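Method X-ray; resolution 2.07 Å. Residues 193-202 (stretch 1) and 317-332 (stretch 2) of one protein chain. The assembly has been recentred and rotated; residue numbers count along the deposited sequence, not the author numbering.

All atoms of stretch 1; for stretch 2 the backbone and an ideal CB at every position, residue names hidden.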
# COMPACT_ATOMS: atom_id res chain seq x y z
N PRO A 193 -26.08 -2.44 -16.42
CA PRO A 193 -27.26 -1.56 -16.35
C PRO A 193 -27.50 -0.88 -17.70
O PRO A 193 -28.62 -0.83 -18.19
CB PRO A 193 -26.88 -0.56 -15.26
CG PRO A 193 -25.99 -1.36 -14.36
CD PRO A 193 -25.12 -2.10 -15.36
N LYS A 194 -26.43 -0.34 -18.28
CA LYS A 194 -26.52 0.34 -19.57
C LYS A 194 -27.13 -0.59 -20.61
O LYS A 194 -28.02 -0.19 -21.37
CB LYS A 194 -25.14 0.79 -20.03
CG LYS A 194 -25.14 1.52 -21.37
CD LYS A 194 -23.73 1.76 -21.90
CE LYS A 194 -22.96 0.44 -22.06
NZ LYS A 194 -23.72 -0.61 -22.84
N THR A 195 -26.66 -1.83 -20.65
CA THR A 195 -27.17 -2.81 -21.61
C THR A 195 -28.66 -3.07 -21.43
O THR A 195 -29.41 -3.07 -22.41
CB THR A 195 -26.41 -4.14 -21.51
OG1 THR A 195 -25.01 -3.92 -21.75
CG2 THR A 195 -26.94 -5.14 -22.53
N ILE A 196 -29.10 -3.30 -20.19
CA ILE A 196 -30.51 -3.57 -19.91
C ILE A 196 -31.37 -2.38 -20.33
O ILE A 196 -32.36 -2.54 -21.05
CB ILE A 196 -30.74 -3.84 -18.41
CG1 ILE A 196 -30.03 -5.13 -18.00
CG2 ILE A 196 -32.23 -3.94 -18.13
CD1 ILE A 196 -29.97 -5.33 -16.50
N ILE A 197 -31.00 -1.19 -19.87
CA ILE A 197 -31.73 0.03 -20.19
C ILE A 197 -31.85 0.25 -21.70
O ILE A 197 -32.96 0.39 -22.23
CB ILE A 197 -31.04 1.25 -19.55
CG1 ILE A 197 -31.21 1.19 -18.03
CG2 ILE A 197 -31.61 2.54 -20.12
CD1 ILE A 197 -30.44 2.26 -17.27
N ARG A 198 -30.72 0.27 -22.40
CA ARG A 198 -30.73 0.48 -23.84
C ARG A 198 -31.53 -0.58 -24.60
O ARG A 198 -32.26 -0.26 -25.53
CB ARG A 198 -29.30 0.54 -24.38
CG ARG A 198 -28.55 1.81 -24.00
CD ARG A 198 -27.10 1.77 -24.49
NE ARG A 198 -26.99 1.80 -25.95
CZ ARG A 198 -27.08 2.90 -26.69
NH1 ARG A 198 -27.27 4.08 -26.11
NH2 ARG A 198 -26.97 2.82 -28.01
N ALA A 199 -31.39 -1.84 -24.20
CA ALA A 199 -32.10 -2.92 -24.87
C ALA A 199 -33.61 -2.79 -24.69
O ALA A 199 -34.38 -3.06 -25.61
CB ALA A 199 -31.63 -4.27 -24.35
N SER A 200 -34.03 -2.37 -23.50
CA SER A 200 -35.46 -2.21 -23.24
C SER A 200 -36.01 -1.06 -24.08
O SER A 200 -37.23 -0.93 -24.25
CB SER A 200 -35.71 -1.92 -21.75
OG SER A 200 -35.28 -0.61 -21.41
N LEU A 201 -35.11 -0.24 -24.61
CA LEU A 201 -35.48 0.90 -25.44
C LEU A 201 -35.16 0.67 -26.91
O LEU A 201 -35.13 1.62 -27.71
CB LEU A 201 -34.76 2.16 -24.96
CG LEU A 201 -35.22 2.75 -23.63
CD1 LEU A 201 -34.28 3.87 -23.21
CD2 LEU A 201 -36.65 3.27 -23.77
N GLY A 202 -34.91 -0.58 -27.27
CA GLY A 202 -34.59 -0.91 -28.65
C GLY A 202 -33.37 -0.21 -29.21
O GLY A 202 -33.24 -0.06 -30.42
N UNK A 317 -35.77 5.04 -10.36
CA UNK A 317 -34.42 5.19 -9.83
C UNK A 317 -33.34 5.57 -10.85
O UNK A 317 -32.63 6.56 -10.65
CB UNK A 317 -34.01 3.88 -9.15
N UNK A 318 -33.22 4.81 -11.93
CA UNK A 318 -32.18 5.07 -12.93
C UNK A 318 -32.45 6.19 -13.93
O UNK A 318 -31.52 6.82 -14.45
CB UNK A 318 -31.93 3.78 -13.72
N UNK A 319 -33.72 6.42 -14.21
CA UNK A 319 -34.15 7.43 -15.14
C UNK A 319 -33.52 8.81 -14.89
O UNK A 319 -32.98 9.43 -15.81
CB UNK A 319 -35.68 7.54 -15.09
N UNK A 320 -33.58 9.32 -13.66
CA UNK A 320 -32.99 10.63 -13.35
C UNK A 320 -31.48 10.63 -13.56
O UNK A 320 -30.86 11.68 -13.76
CB UNK A 320 -33.31 11.03 -11.91
N UNK A 321 -30.88 9.45 -13.53
CA UNK A 321 -29.44 9.32 -13.68
C UNK A 321 -28.90 9.21 -15.10
O UNK A 321 -27.73 9.53 -15.34
CB UNK A 321 -28.98 8.09 -12.90
N UNK A 322 -29.73 8.77 -16.04
CA UNK A 322 -29.27 8.64 -17.42
C UNK A 322 -29.18 10.01 -18.10
O UNK A 322 -29.98 10.90 -17.81
CB UNK A 322 -30.21 7.72 -18.21
N UNK A 323 -28.21 10.16 -18.99
CA UNK A 323 -27.99 11.46 -19.66
C UNK A 323 -28.38 11.46 -21.15
O UNK A 323 -29.53 11.68 -21.52
CB UNK A 323 -26.52 11.86 -19.53
N UNK A 324 -27.38 11.25 -22.02
CA UNK A 324 -27.66 11.31 -23.46
C UNK A 324 -26.66 10.44 -24.22
O UNK A 324 -26.94 9.87 -25.26
CB UNK A 324 -27.60 12.75 -23.97
N UNK A 325 -25.44 10.42 -23.68
CA UNK A 325 -24.45 9.45 -24.11
C UNK A 325 -25.02 8.03 -24.01
O UNK A 325 -24.72 7.13 -24.79
CB UNK A 325 -23.18 9.58 -23.27
N UNK A 326 -25.85 7.85 -22.95
CA UNK A 326 -26.36 6.53 -22.60
C UNK A 326 -27.58 6.14 -23.45
O UNK A 326 -27.79 4.98 -23.77
CB UNK A 326 -26.72 6.49 -21.11
N UNK A 327 -28.42 7.14 -23.76
CA UNK A 327 -29.60 6.86 -24.58
C UNK A 327 -29.38 7.17 -26.07
O UNK A 327 -30.27 7.04 -26.90
CB UNK A 327 -30.79 7.67 -24.06
N UNK A 328 -28.17 7.63 -26.38
CA UNK A 328 -27.82 8.02 -27.74
C UNK A 328 -27.93 6.82 -28.70
O UNK A 328 -27.50 5.72 -28.37
CB UNK A 328 -26.41 8.60 -27.77
N UNK A 329 -28.48 7.03 -29.90
CA UNK A 329 -28.65 5.97 -30.90
C UNK A 329 -27.31 5.37 -31.36
O UNK A 329 -27.19 4.15 -31.56
CB UNK A 329 -29.41 6.52 -32.11
N UNK A 330 -26.32 6.25 -31.55
CA UNK A 330 -24.98 5.87 -32.03
C UNK A 330 -23.87 6.46 -31.15
O UNK A 330 -23.08 7.29 -31.61
CB UNK A 330 -24.79 6.33 -33.48
N UNK A 331 -23.79 6.04 -29.88
CA UNK A 331 -22.77 6.55 -28.96
C UNK A 331 -21.31 6.27 -29.33
O UNK A 331 -20.41 7.02 -28.94
CB UNK A 331 -23.03 5.96 -27.57
N UNK A 332 -21.07 5.20 -30.08
CA UNK A 332 -19.71 4.84 -30.48
C UNK A 332 -19.15 5.80 -31.52
O UNK A 332 -18.03 5.62 -32.00
CB UNK A 332 -19.68 3.41 -31.03

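Position 317 is helical, and nothing of stretch 1 lies within 5.5 Å of its ideal CB, so many residues would serve. It is Trp-317, whose NE1 is hydrogen-bonded elsewhere in the structure.

Position 318 is more constrained. Its CA-to-CB bond points toward stretch 1, and the ideal CB stands 4.1 Å from CD1 of Ile-197, so an apolar group is expected: leucine, methionine or an aromatic ring would all suit. The residue is Trp-318. With chi1 at 55° (p), its indole lies against Ile-197. CG1 of Ile-197 sits 3.9 Å from the centroid of the Trp-318 six-membered ring and only 9° off its normal, a CH-pi contact over the face, while CD1 of Ile-197 approaches CE3 of Trp-318 to 3.5 Å. A flat ring lets one isoleucine spread several carbons across it.

Positions 319, 320 and 321 have helical backbone angles but no neighbour from stretch 1 near the ideal CB, which leaves the choice wide. At 320, a phi of -63° is compatible with proline. They are Lys-319, Pro-320 and Leu-321.

At 322 the backbone becomes extended (phi/psi -76/146) and CA-to-CB again points toward the helix of stretch 1. Ile-197 offers a methyl group, so a modest aliphatic side chain fits. Val-322 meets it, CG1 lying 4.1 Å from CD1 of Ile-197.

At positions 323, 324 and 325 nothing of stretch 1 lies within 5.5 Å of the ideal CB atoms, so polar residues are acceptable. They are Asp-323, Glu-324 and Arg-325. OD1 of Asp-323 accepts a hydrogen bond from the backbone N of position 326 at 3.3 Å, which ties the turn together.

Position 326 points sideways, its ideal CB 5.2 Å from CG of Lys-194, where the aliphatic part of the lysine invites another apolar chain. Ile-326 places CG2 4.5 Å from that CG of Lys-194. Its backbone contributes as well: O of Ile-326 accepts a hydrogen bond from NH1 of Arg-198 at 2.6 Å.

At 327 the CA-to-CB bond points away, yet Ile-197 and Leu-201 offer carbon surface to a chain long enough to return. Leucine or methionine could do so. In Leu-327, CD2 comes back to 4.0 Å from CG2 of Ile-197 and 3.9 Å from CD1 of Leu-201.

Position 328 serves Arg-198 through its carbonyl, a role any residue could supply. The O of His-328 accepts from NH1 of Arg-198 at 2.8 Å and from NH2 of Arg-198 at 3.0 Å, near the guanidinium plane, where the N-H bonds point. The imidazole leads away, and its ND1 accepts from the backbone N of position 330 at 3.0 Å.

Positions 329 and 330 point away and are lightly constrained; they are Pro-329 and Thr-330.

Position 331 points toward the arginine, with phi at -63°, so a compact apolar residue, proline included, suits it. Pro-331 lays CG over one face of the guanidinium, CD standing 3.4 Å from NH2 of Arg-198, and leaves the edge free for carbonyls.

Position 332 points sideways, with open space around its ideal CB that admits residues of any size; it is Trp-332.

Stretch 2 317-332: WWKPLVDERILHPTPW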
# COMPACT_ATOMS: atom_id res chain seq x y z
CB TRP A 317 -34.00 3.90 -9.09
CG TRP A 317 -32.68 4.02 -8.38
CD1 TRP A 317 -32.46 4.50 -7.12
CD2 TRP A 317 -31.39 3.71 -8.92
NE1 TRP A 317 -31.11 4.52 -6.85
CE2 TRP A 317 -30.43 4.04 -7.94
CE3 TRP A 317 -30.95 3.19 -10.15
CZ2 TRP A 317 -29.05 3.87 -8.14
CZ3 TRP A 317 -29.59 3.02 -10.36
CH2 TRP A 317 -28.65 3.36 -9.35
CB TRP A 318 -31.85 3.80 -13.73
CG TRP A 318 -33.02 3.12 -14.41
CD1 TRP A 318 -33.73 2.05 -13.94
CD2 TRP A 318 -33.53 3.38 -15.73
NE1 TRP A 318 -34.63 1.61 -14.88
CE2 TRP A 318 -34.53 2.41 -15.98
CE3 TRP A 318 -33.22 4.32 -16.71
CZ2 TRP A 318 -35.24 2.38 -17.19
CZ3 TRP A 318 -33.92 4.28 -17.91
CH2 TRP A 318 -34.92 3.32 -18.14
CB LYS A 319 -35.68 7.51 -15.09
CG LYS A 319 -36.28 8.40 -16.13
CD LYS A 319 -35.72 8.06 -17.49
CE LYS A 319 -36.41 8.89 -18.53
NZ LYS A 319 -35.48 9.20 -19.66
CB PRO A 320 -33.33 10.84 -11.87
CG PRO A 320 -34.56 10.01 -11.69
CD PRO A 320 -34.28 8.78 -12.48
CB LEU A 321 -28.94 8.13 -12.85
CG LEU A 321 -29.29 8.16 -11.36
CD1 LEU A 321 -28.76 6.90 -10.68
CD2 LEU A 321 -28.71 9.42 -10.71
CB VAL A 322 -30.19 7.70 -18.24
CG1 VAL A 322 -30.07 6.28 -17.70
CG2 VAL A 322 -31.63 8.18 -18.17
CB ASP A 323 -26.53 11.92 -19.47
CG ASP A 323 -25.55 10.78 -19.69
OD1 ASP A 323 -25.92 9.83 -20.36
OD2 ASP A 323 -24.40 10.88 -19.26
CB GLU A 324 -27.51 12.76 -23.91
CG GLU A 324 -27.91 12.95 -25.37
CD GLU A 324 -29.27 13.60 -25.44
OE1 GLU A 324 -29.37 14.79 -25.20
OE2 GLU A 324 -30.24 12.89 -25.71
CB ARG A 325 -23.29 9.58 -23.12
CG ARG A 325 -21.96 9.01 -23.61
CD ARG A 325 -20.78 9.73 -22.95
NE ARG A 325 -21.18 11.07 -22.51
CZ ARG A 325 -20.30 11.83 -21.83
NH1 ARG A 325 -19.09 11.37 -21.56
NH2 ARG A 325 -20.66 13.06 -21.44
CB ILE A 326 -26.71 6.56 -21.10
CG1 ILE A 326 -25.43 6.64 -20.27
CG2 ILE A 326 -27.46 5.27 -20.70
CD1 ILE A 326 -25.70 6.98 -18.80
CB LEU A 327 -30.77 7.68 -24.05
CG LEU A 327 -31.19 7.29 -22.63
CD1 LEU A 327 -32.66 7.60 -22.36
CD2 LEU A 327 -31.00 5.80 -22.35
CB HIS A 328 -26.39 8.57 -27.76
CG HIS A 328 -26.10 9.45 -28.94
ND1 HIS A 328 -26.03 8.97 -30.23
CD2 HIS A 328 -25.84 10.78 -29.02
CE1 HIS A 328 -25.74 9.96 -31.05
NE2 HIS A 328 -25.62 11.07 -30.35
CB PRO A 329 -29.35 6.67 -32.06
CG PRO A 329 -29.92 7.92 -31.47
CD PRO A 329 -28.95 8.33 -30.42
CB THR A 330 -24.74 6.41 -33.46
OG1 THR A 330 -24.70 7.84 -33.44
CG2 THR A 330 -25.85 5.96 -34.39
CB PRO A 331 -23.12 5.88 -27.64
CG PRO A 331 -23.70 4.57 -28.09
CD PRO A 331 -24.59 4.98 -29.23
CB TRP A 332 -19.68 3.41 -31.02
CG TRP A 332 -20.53 3.19 -32.22
CD1 TRP A 332 -20.14 3.26 -33.53
CD2 TRP A 332 -21.93 2.88 -32.24
NE1 TRP A 332 -21.21 3.02 -34.36
CE2 TRP A 332 -22.32 2.78 -33.59
CE3 TRP A 332 -22.89 2.68 -31.24
CZ2 TRP A 332 -23.64 2.48 -33.97
CZ3 TRP A 332 -24.20 2.38 -31.62
CH2 TRP A 332 -24.56 2.28 -32.97
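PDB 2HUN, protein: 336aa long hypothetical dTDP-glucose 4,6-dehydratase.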